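Protein yahD a copper inducible hydrolase (Lactococcus lactis subsp. lactis, PDB 3OG9) is probably a hydrolase of the alpha/beta-hydrolase fold, induced by copper, with a pocket that binds D-malate. Local coordinates at residues L46-R51 against S91-K96; E81-L86 against A113-N118; N118-G123 against K150-S155; G173-E176 against Q181-I184. All coordinates share one frame; numbering follows the deposited sequence.

Contact 1 (L46-R51 against S91-K96); sequences LSIRGR and SLLAEK
L93 of the helical segment 91-96 points its side chain at the strand end in 46-51 and fits against L46 and I48, and these apolar touches make up the whole of the direct contact. The two leucines cross at about a right angle: methyl CD2 of L46 rests against CB of L93, 3.9 Å away, close to the root of the helix side chain rather than its end. L46 reaches it because its CG lies anti to the backbone N (chi1 -172°), which carries the branched end out toward the helix. I48 meets the far end of the same leucine, tip to tip, with its CD1 3.9 Å from L93 CD1; CG1 of I48 lies almost as near to that methyl. One helix residue therefore serves two strand residues, CB for the first and CD1 for the second. All three are buried, and no hydrogen bond joins the segments.

Polar bonding is directed elsewhere. S47, between the two apolar residues, points away from the helix, and its OG bonds to the backbone O of E29. Beyond the strand, R49 forms a salt bridge with E29, while R51 pairs with E82 and lies against W85 in a cation-pi contact.

The contact joins helix 76-97 to strand 45-48 of the central sheet, the layered packing of an alpha/beta hydrolase. Y7 of the antiparallel edge strand 7-10 touches L46, I48 and L93 alike, L20 of strand 19-22 borders I48, and W85, L86 and V90 extend the helix's cover over I48.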
# COMPACT_ATOMS: atom_id res chain seq x y z
N LEU A 46 -2.35 -10.54 6.91
CA LEU A 46 -3.70 -10.03 6.92
C LEU A 46 -3.96 -9.34 5.58
O LEU A 46 -3.24 -8.42 5.22
CB LEU A 46 -3.88 -9.02 8.05
CG LEU A 46 -5.35 -8.57 8.25
CD1 LEU A 46 -6.26 -9.75 8.59
CD2 LEU A 46 -5.38 -7.52 9.35
N SER A 47 -4.98 -9.78 4.86
CA SER A 47 -5.26 -9.22 3.52
C SER A 47 -6.72 -8.84 3.44
O SER A 47 -7.56 -9.70 3.57
CB SER A 47 -4.93 -10.27 2.44
OG SER A 47 -5.06 -9.72 1.14
N ILE A 48 -7.02 -7.55 3.22
CA ILE A 48 -8.39 -7.05 3.29
C ILE A 48 -8.84 -6.50 1.91
O ILE A 48 -8.14 -5.66 1.32
CB ILE A 48 -8.51 -5.91 4.36
CG1 ILE A 48 -8.18 -6.42 5.77
CG2 ILE A 48 -9.93 -5.25 4.33
CD1 ILE A 48 -7.91 -5.28 6.77
N ARG A 49 -10.00 -6.97 1.42
CA ARG A 49 -10.54 -6.52 0.13
C ARG A 49 -11.11 -5.10 0.24
O ARG A 49 -11.73 -4.76 1.24
CB ARG A 49 -11.66 -7.46 -0.36
CG ARG A 49 -12.04 -7.26 -1.86
CD ARG A 49 -13.39 -7.88 -2.16
NE ARG A 49 -13.35 -9.33 -2.03
CZ ARG A 49 -14.35 -10.15 -2.31
NH1 ARG A 49 -15.52 -9.68 -2.75
NH2 ARG A 49 -14.19 -11.46 -2.15
N GLY A 50 -10.92 -4.30 -0.79
CA GLY A 50 -11.55 -2.98 -0.88
C GLY A 50 -13.06 -3.15 -0.94
O GLY A 50 -13.58 -4.16 -1.41
N ARG A 51 -13.78 -2.13 -0.47
CA ARG A 51 -15.24 -2.19 -0.37
C ARG A 51 -15.96 -1.69 -1.63
O ARG A 51 -17.17 -1.89 -1.76
CB ARG A 51 -15.70 -1.34 0.80
CG ARG A 51 -15.39 -1.95 2.14
CD ARG A 51 -16.36 -1.39 3.20
NE ARG A 51 -16.32 0.07 3.29
CZ ARG A 51 -17.06 0.75 4.16
NH1 ARG A 51 -17.85 0.09 4.99
NH2 ARG A 51 -17.02 2.07 4.19
N SER A 91 -7.49 -2.24 12.82
CA SER A 91 -7.40 -2.29 14.28
C SER A 91 -8.28 -3.41 14.83
O SER A 91 -7.87 -4.14 15.76
CB SER A 91 -7.82 -0.97 14.87
OG SER A 91 -6.78 -0.01 14.76
N LEU A 92 -9.47 -3.58 14.24
CA LEU A 92 -10.42 -4.61 14.71
C LEU A 92 -9.93 -6.03 14.42
O LEU A 92 -10.06 -6.96 15.26
CB LEU A 92 -11.79 -4.35 14.09
CG LEU A 92 -13.00 -5.26 14.29
CD1 LEU A 92 -14.28 -4.41 14.49
CD2 LEU A 92 -13.18 -6.12 13.09
N LEU A 93 -9.35 -6.22 13.24
CA LEU A 93 -8.87 -7.56 12.87
C LEU A 93 -7.56 -7.86 13.54
O LEU A 93 -7.25 -9.04 13.80
CB LEU A 93 -8.77 -7.71 11.35
CG LEU A 93 -10.14 -7.65 10.65
CD1 LEU A 93 -10.00 -7.67 9.11
CD2 LEU A 93 -11.09 -8.75 11.13
N ALA A 94 -6.77 -6.82 13.83
CA ALA A 94 -5.50 -7.03 14.59
C ALA A 94 -5.83 -7.49 16.01
O ALA A 94 -5.18 -8.37 16.57
CB ALA A 94 -4.66 -5.78 14.61
N GLU A 95 -6.87 -6.87 16.57
CA GLU A 95 -7.49 -7.30 17.81
C GLU A 95 -7.90 -8.79 17.78
O GLU A 95 -7.43 -9.59 18.62
CB GLU A 95 -8.74 -6.44 18.01
CG GLU A 95 -8.58 -5.48 19.09
CD GLU A 95 -8.57 -6.22 20.41
OE1 GLU A 95 -7.50 -6.25 21.08
OE2 GLU A 95 -9.64 -6.80 20.73
N LYS A 96 -8.75 -9.14 16.83
CA LYS A 96 -9.24 -10.51 16.64
C LYS A 96 -8.11 -11.53 16.46
O LYS A 96 -8.22 -12.66 16.95
CB LYS A 96 -10.21 -10.55 15.45
CG LYS A 96 -10.82 -11.93 15.06
CD LYS A 96 -11.91 -11.72 13.98
CE LYS A 96 -12.35 -13.02 13.28
NZ LYS A 96 -13.23 -12.71 12.08

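Contact 2 (E81-L86 against A113-N118); sequences EETDWL and ANVALN. With MLT (D-malate), chain C.
V115, in one of its two modelled conformers, brings its CG1 methyl against both T83 and L86, joining two helices of the alpha/beta-hydrolase fold, 76-97 and 111-121. In that copy the closer touch is with L86, whose CD2 lies 3.7 Å from V115 CG1; CG2 of T83 follows at 4.1 Å from the same methyl. Both side chains come in at a slant, and all three residues are buried.

T83 turns its methyl to the valine and its hydroxyl back into its own helix, where OG1 bonds to the backbone O of L79; K124 NZ is a further partner. M119, one turn beyond V115, touches both T83 and L86, so the valine is not their sole cover on helix 111-121. V115 also touches Y60 and F61.

Helix 111-121 follows what appears to be the nucleophile elbow at S110, and N114 holds the bound D-malate, also gripped by T25, R59 and N111. Its amide is fixed by a bond from the backbone N of M136 to OD1. ND2 then donates to malate O2 at 2.8 Å, nearly straight, with an angle of 165° at the hydrogen.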
# COMPACT_ATOMS: atom_id res chain seq x y z
N GLU A 81 -13.42 8.55 3.42
CA GLU A 81 -14.36 7.65 4.10
C GLU A 81 -13.80 6.21 4.19
O GLU A 81 -13.87 5.56 5.24
CB GLU A 81 -15.73 7.65 3.42
CG GLU A 81 -16.47 8.97 3.59
CD GLU A 81 -17.47 9.24 2.45
OE1 GLU A 81 -17.88 8.29 1.75
OE2 GLU A 81 -17.85 10.42 2.26
N GLU A 82 -13.22 5.73 3.08
CA GLU A 82 -12.79 4.32 3.02
C GLU A 82 -11.52 4.12 3.82
O GLU A 82 -11.31 3.05 4.42
CB GLU A 82 -12.58 3.85 1.58
CG GLU A 82 -13.88 3.79 0.78
CD GLU A 82 -14.90 2.84 1.39
OE1 GLU A 82 -14.56 1.68 1.73
OE2 GLU A 82 -16.05 3.27 1.57
N THR A 83 -10.67 5.14 3.86
CA THR A 83 -9.47 5.03 4.71
C THR A 83 -9.79 5.08 6.22
O THR A 83 -9.11 4.44 7.02
CB THR A 83 -8.34 5.97 4.34
OG1 THR A 83 -8.79 7.33 4.37
CG2 THR A 83 -7.78 5.61 2.92
N ASP A 84 -10.85 5.80 6.60
CA ASP A 84 -11.34 5.74 8.00
C ASP A 84 -11.83 4.33 8.29
O ASP A 84 -11.53 3.74 9.35
CB ASP A 84 -12.46 6.73 8.27
CG ASP A 84 -11.96 8.15 8.45
OD1 ASP A 84 -10.74 8.39 8.49
OD2 ASP A 84 -12.81 9.04 8.52
N TRP A 85 -12.58 3.78 7.34
CA TRP A 85 -13.10 2.43 7.48
C TRP A 85 -11.97 1.41 7.57
O TRP A 85 -11.96 0.56 8.47
CB TRP A 85 -14.03 2.05 6.31
CG TRP A 85 -14.36 0.57 6.41
CD1 TRP A 85 -15.24 -0.02 7.25
CD2 TRP A 85 -13.72 -0.48 5.69
NE1 TRP A 85 -15.23 -1.40 7.06
CE2 TRP A 85 -14.29 -1.70 6.11
CE3 TRP A 85 -12.74 -0.51 4.68
CZ2 TRP A 85 -13.92 -2.92 5.58
CZ3 TRP A 85 -12.37 -1.73 4.16
CH2 TRP A 85 -12.95 -2.92 4.62
N LEU A 86 -10.99 1.52 6.66
CA LEU A 86 -9.91 0.56 6.62
C LEU A 86 -9.02 0.63 7.88
O LEU A 86 -8.63 -0.38 8.39
CB LEU A 86 -9.06 0.74 5.35
CG LEU A 86 -7.93 -0.28 5.08
CD1 LEU A 86 -8.43 -1.71 5.08
CD2 LEU A 86 -7.25 0.05 3.75
N ALA A 113 -1.52 0.04 -2.82
CA ALA A 113 -0.29 0.73 -2.44
C ALA A 113 -0.58 2.22 -2.18
O ALA A 113 -0.07 2.82 -1.23
CB ALA A 113 0.75 0.56 -3.55
N ASN A 114 -1.42 2.81 -3.04
CA ASN A 114 -1.80 4.22 -2.95
C ASN A 114 -2.53 4.54 -1.68
O ASN A 114 -2.29 5.59 -1.05
CB ASN A 114 -2.67 4.57 -4.19
CG ASN A 114 -1.88 4.50 -5.46
OD1 ASN A 114 -0.66 4.52 -5.40
ND2 ASN A 114 -2.55 4.45 -6.63
N VAL A 115 -3.41 3.62 -1.29
CA VAL A 115 -4.23 3.75 -0.10
C VAL A 115 -3.38 3.62 1.16
O VAL A 115 -3.55 4.41 2.12
CB VAL A 115 -5.42 2.75 -0.20
CG1 VAL A 115 -5.98 2.33 1.16
CG2 VAL A 115 -6.50 3.37 -1.08
N ALA A 116 -2.46 2.65 1.15
CA ALA A 116 -1.49 2.45 2.27
C ALA A 116 -0.62 3.70 2.49
O ALA A 116 -0.41 4.18 3.63
CB ALA A 116 -0.60 1.24 2.00
N LEU A 117 -0.12 4.21 1.37
CA LEU A 117 0.74 5.39 1.37
C LEU A 117 -0.00 6.63 1.84
O LEU A 117 0.52 7.44 2.60
CB LEU A 117 1.28 5.61 -0.03
CG LEU A 117 2.39 4.66 -0.44
CD1 LEU A 117 2.60 4.83 -1.95
CD2 LEU A 117 3.67 4.93 0.36
N ASN A 118 -1.25 6.75 1.41
CA ASN A 118 -2.07 7.86 1.87
C ASN A 118 -2.41 7.80 3.38
O ASN A 118 -2.29 8.81 4.08
CB ASN A 118 -3.34 7.97 1.01
CG ASN A 118 -4.16 9.21 1.33
OD1 ASN A 118 -5.06 9.17 2.15
ND2 ASN A 118 -3.83 10.33 0.67
C1 MLT C . -5.78 4.39 -8.14
O1 MLT C . -7.03 4.42 -8.29
O2 MLT C . -5.28 4.14 -7.01
C2 MLT C . -4.86 4.66 -9.31
O3 MLT C . -5.58 5.01 -10.48
C3 MLT C . -3.92 3.48 -9.58
C4 MLT C . -4.63 2.25 -10.07
O4 MLT C . -4.04 1.55 -10.92
O5 MLT C . -5.77 1.87 -9.67

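Contact 3 (N118-G123 against K150-S155); sequences NMFLRG and KHVFLS
A chi1 of -165° swings the F120 ring away from its backbone N, out from the helix toward K150 and V152, while the chi1 of K150 (-55°) sets its CG against the far end of that ring. CZ of F120 lies 3.7 Å from K150 CG, and CB of the lysine, 3.8 Å from the same CZ, sits at the ring edge in its plane. The aliphatic portion of the lysine thus packs as a hydrocarbon, the two side chains crossing at a slant. A bend at chi2 (-67°) redirects the rest of the chain past the ring, and its charged end has other business: NZ bonds to the backbone O of F127, with N126 OD1 as a weaker partner, which provides for the ammonium of a buried residue.

V152 takes the neighbouring ring atom. Its CG2 is 3.8 Å from F120 CE2, the two side chains sliding past each other in opposite directions, and no hydrogen bond links the segments.

In the alpha/beta-hydrolase fold, helix 111-121 packs on the central sheet, and here the phenylalanine near the C-terminal end of the helix reaches strand 151-156 near the strand's start. The same ring also touches I130 of strand 129-133, the adjoining strand, and L147 of a loop. A Schellman motif at G123 follows, where phi is positive and the backbone N donates to F120 O at 3.1 Å. R122 stays clear of the strand, its NH2 in a salt bridge with E139 and its guanidinium in a cation-pi contact with F141.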
# COMPACT_ATOMS: atom_id res chain seq x y z
N ASN A 118 -1.25 6.75 1.41
CA ASN A 118 -2.07 7.86 1.87
C ASN A 118 -2.41 7.80 3.38
O ASN A 118 -2.29 8.81 4.08
CB ASN A 118 -3.34 7.97 1.01
CG ASN A 118 -4.16 9.21 1.33
OD1 ASN A 118 -5.06 9.17 2.15
ND2 ASN A 118 -3.83 10.33 0.67
N MET A 119 -2.81 6.62 3.87
CA MET A 119 -3.06 6.41 5.30
C MET A 119 -1.83 6.74 6.17
O MET A 119 -1.97 7.34 7.24
CB MET A 119 -3.47 4.96 5.55
CG MET A 119 -4.92 4.72 5.12
SD MET A 119 -5.53 3.05 5.46
CE MET A 119 -4.25 2.04 4.75
N PHE A 120 -0.67 6.36 5.68
CA PHE A 120 0.62 6.54 6.38
C PHE A 120 0.88 8.04 6.48
O PHE A 120 1.17 8.58 7.58
CB PHE A 120 1.70 5.89 5.52
CG PHE A 120 3.01 5.67 6.23
CD1 PHE A 120 3.04 5.09 7.49
CD2 PHE A 120 4.20 5.97 5.59
CE1 PHE A 120 4.27 4.82 8.15
CE2 PHE A 120 5.43 5.71 6.22
CZ PHE A 120 5.45 5.12 7.51
N LEU A 121 0.77 8.72 5.34
CA LEU A 121 1.05 10.15 5.25
C LEU A 121 0.02 11.02 5.99
O LEU A 121 0.34 12.12 6.45
CB LEU A 121 1.16 10.57 3.78
CG LEU A 121 2.48 10.19 3.11
CD1 LEU A 121 2.39 10.28 1.61
CD2 LEU A 121 3.61 11.08 3.62
N ARG A 122 -1.22 10.53 6.07
CA ARG A 122 -2.27 11.21 6.81
C ARG A 122 -2.20 10.89 8.29
O ARG A 122 -2.99 11.45 9.06
CB ARG A 122 -3.65 10.78 6.28
CG ARG A 122 -4.07 11.42 4.94
CD ARG A 122 -4.54 12.84 5.18
NE ARG A 122 -5.10 13.51 4.02
CZ ARG A 122 -5.60 14.74 4.07
NH1 ARG A 122 -5.61 15.40 5.22
NH2 ARG A 122 -6.11 15.32 2.99
N GLY A 123 -1.33 9.94 8.69
CA GLY A 123 -1.22 9.50 10.09
C GLY A 123 -2.42 8.70 10.62
O GLY A 123 -2.69 8.71 11.82
N LYS A 150 11.23 5.91 9.74
CA LYS A 150 10.55 4.89 8.95
C LYS A 150 11.27 4.55 7.65
O LYS A 150 11.97 5.40 7.07
CB LYS A 150 9.11 5.35 8.63
CG LYS A 150 8.29 5.72 9.87
CD LYS A 150 8.01 4.54 10.74
CE LYS A 150 6.89 4.89 11.73
NZ LYS A 150 6.58 3.66 12.45
N HIS A 151 11.13 3.29 7.23
CA HIS A 151 11.74 2.81 6.00
C HIS A 151 10.63 2.39 5.05
O HIS A 151 9.65 1.76 5.44
CB HIS A 151 12.66 1.63 6.30
CG HIS A 151 13.99 2.05 6.84
ND1 HIS A 151 15.08 2.27 6.02
CD2 HIS A 151 14.42 2.28 8.10
CE1 HIS A 151 16.11 2.64 6.76
NE2 HIS A 151 15.73 2.67 8.02
N VAL A 152 10.77 2.80 3.79
CA VAL A 152 9.69 2.60 2.83
C VAL A 152 10.34 2.20 1.50
O VAL A 152 11.34 2.82 1.09
CB VAL A 152 8.86 3.92 2.63
CG1 VAL A 152 7.92 3.80 1.40
CG2 VAL A 152 8.01 4.20 3.90
N PHE A 153 9.80 1.17 0.86
CA PHE A 153 10.27 0.70 -0.48
C PHE A 153 9.22 1.09 -1.52
O PHE A 153 8.02 0.86 -1.29
CB PHE A 153 10.37 -0.85 -0.45
CG PHE A 153 10.79 -1.47 -1.78
CD1 PHE A 153 12.11 -1.80 -2.03
CD2 PHE A 153 9.84 -1.77 -2.75
CE1 PHE A 153 12.49 -2.39 -3.25
CE2 PHE A 153 10.20 -2.37 -3.99
CZ PHE A 153 11.53 -2.65 -4.24
N LEU A 154 9.65 1.71 -2.64
CA LEU A 154 8.77 2.12 -3.72
C LEU A 154 9.31 1.63 -5.02
O LEU A 154 10.51 1.77 -5.29
CB LEU A 154 8.67 3.65 -3.83
CG LEU A 154 8.25 4.43 -2.59
CD1 LEU A 154 8.40 5.95 -2.83
CD2 LEU A 154 6.81 4.12 -2.19
N SER A 155 8.43 1.11 -5.87
CA SER A 155 8.86 0.85 -7.27
C SER A 155 8.21 1.87 -8.20
O SER A 155 7.14 2.39 -7.90
CB SER A 155 8.49 -0.55 -7.71
OG SER A 155 7.09 -0.68 -7.84

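Contact 4 (G173-E176 against Q181-I184); sequences GDLE and QLEI
L182 pushes its two methyl groups between L175 and E176 of the helix, CD2 going to the leucine and CD1 to the glutamate. L175 and L182 cross at about a right angle, with CD1 of L175 4.0 Å from L182 CD2. E176 lays its extended chain (chi2 175°) across the other methyl: its CG stands 3.7 Å from L182 CD1, so that the aliphatic part of an exposed acid helps cover the leucine. The carboxylate gains a polar link as well. A water donates to E176 OE2 at 3.0 Å and accepts from L182 N at 2.8 Å, bridging the helix side chain to the strand backbone. With an alanine in place of L182 both methyls go, which is likely to leave L175 CD1 and E176 CG without their mates and open a gap between helix and strand.

These segments belong to the beta-alpha-beta unit of strand 151-156, helix 165-177 and strand 181-186, the helix packing on the strand that follows it. Next to the contact, L175 also touches L154 of strand 151-156, L182 meets V152 of that strand and K172 one turn earlier on the helix, and I184 carries the packing on to F168.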
# COMPACT_ATOMS: atom_id res chain seq x y z
N GLY A 173 8.82 13.05 -2.52
CA GLY A 173 9.01 14.32 -1.80
C GLY A 173 8.17 14.39 -0.53
O GLY A 173 8.68 14.79 0.52
N ASP A 174 6.89 14.02 -0.60
CA ASP A 174 6.06 14.00 0.62
C ASP A 174 6.63 13.06 1.66
O ASP A 174 6.70 13.41 2.83
CB ASP A 174 4.60 13.62 0.32
CG ASP A 174 3.82 14.75 -0.40
OD1 ASP A 174 2.68 14.49 -0.83
OD2 ASP A 174 4.33 15.88 -0.50
N LEU A 175 7.03 11.86 1.25
CA LEU A 175 7.66 10.92 2.21
C LEU A 175 9.00 11.43 2.79
O LEU A 175 9.24 11.32 4.00
CB LEU A 175 7.88 9.56 1.54
CG LEU A 175 6.56 8.81 1.24
CD1 LEU A 175 6.80 7.72 0.19
CD2 LEU A 175 5.93 8.27 2.49
N GLU A 176 9.85 11.98 1.94
CA GLU A 176 11.15 12.48 2.41
C GLU A 176 11.01 13.73 3.28
O GLU A 176 11.73 13.91 4.27
CB GLU A 176 12.08 12.69 1.24
CG GLU A 176 12.63 11.35 0.81
CD GLU A 176 13.49 11.39 -0.42
OE1 GLU A 176 13.41 12.41 -1.18
OE2 GLU A 176 14.22 10.38 -0.64
N GLN A 181 13.11 7.16 5.12
CA GLN A 181 14.27 6.66 4.41
C GLN A 181 13.71 5.79 3.28
O GLN A 181 13.09 4.78 3.53
CB GLN A 181 15.12 5.80 5.35
CG GLN A 181 16.07 6.56 6.29
CD GLN A 181 15.34 7.39 7.35
OE1 GLN A 181 14.43 6.91 8.06
NE2 GLN A 181 15.73 8.63 7.46
N LEU A 182 13.94 6.18 2.04
CA LEU A 182 13.34 5.52 0.89
C LEU A 182 14.32 4.67 0.14
O LEU A 182 15.47 5.06 -0.05
CB LEU A 182 12.82 6.56 -0.12
CG LEU A 182 11.72 7.49 0.33
CD1 LEU A 182 11.16 8.36 -0.86
CD2 LEU A 182 10.62 6.62 0.93
N GLU A 183 13.83 3.52 -0.32
CA GLU A 183 14.49 2.75 -1.36
C GLU A 183 13.61 2.79 -2.60
O GLU A 183 12.44 2.40 -2.53
CB GLU A 183 14.70 1.30 -0.93
CG GLU A 183 15.22 0.35 -2.04
CD GLU A 183 16.72 0.39 -2.19
OE1 GLU A 183 17.39 0.75 -1.20
OE2 GLU A 183 17.25 0.03 -3.28
N ILE A 184 14.18 3.21 -3.72
CA ILE A 184 13.44 3.26 -4.98
C ILE A 184 13.92 2.20 -5.95
O ILE A 184 15.10 2.21 -6.33
CB ILE A 184 13.55 4.68 -5.66
CG1 ILE A 184 13.26 5.83 -4.66
CG2 ILE A 184 12.69 4.77 -6.92
CD1 ILE A 184 11.89 5.77 -4.03
O HOH W 1 15.34 8.58 1.45

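Overall arrangement
Contacts 1, 2 and 3 are buried, whereas contact 4 is partly open at the sheet's edge and alone includes an acid and a bridging water. Contacts 1, 3 and 4 each set a helix against the same sheet; contact 2 joins two helices. Helix 76-97 serves contacts 1 and 2, which the R51-E82 salt bridge also ties, and helix 111-121 serves contacts 2 and 3, which share N118. Neighbouring strands link contacts 3 and 4, while contacts 1 and 4 lie on opposite sides of the chain's centre, their centres about 26 Å apart. Only contact 2 includes a residue that holds the malate.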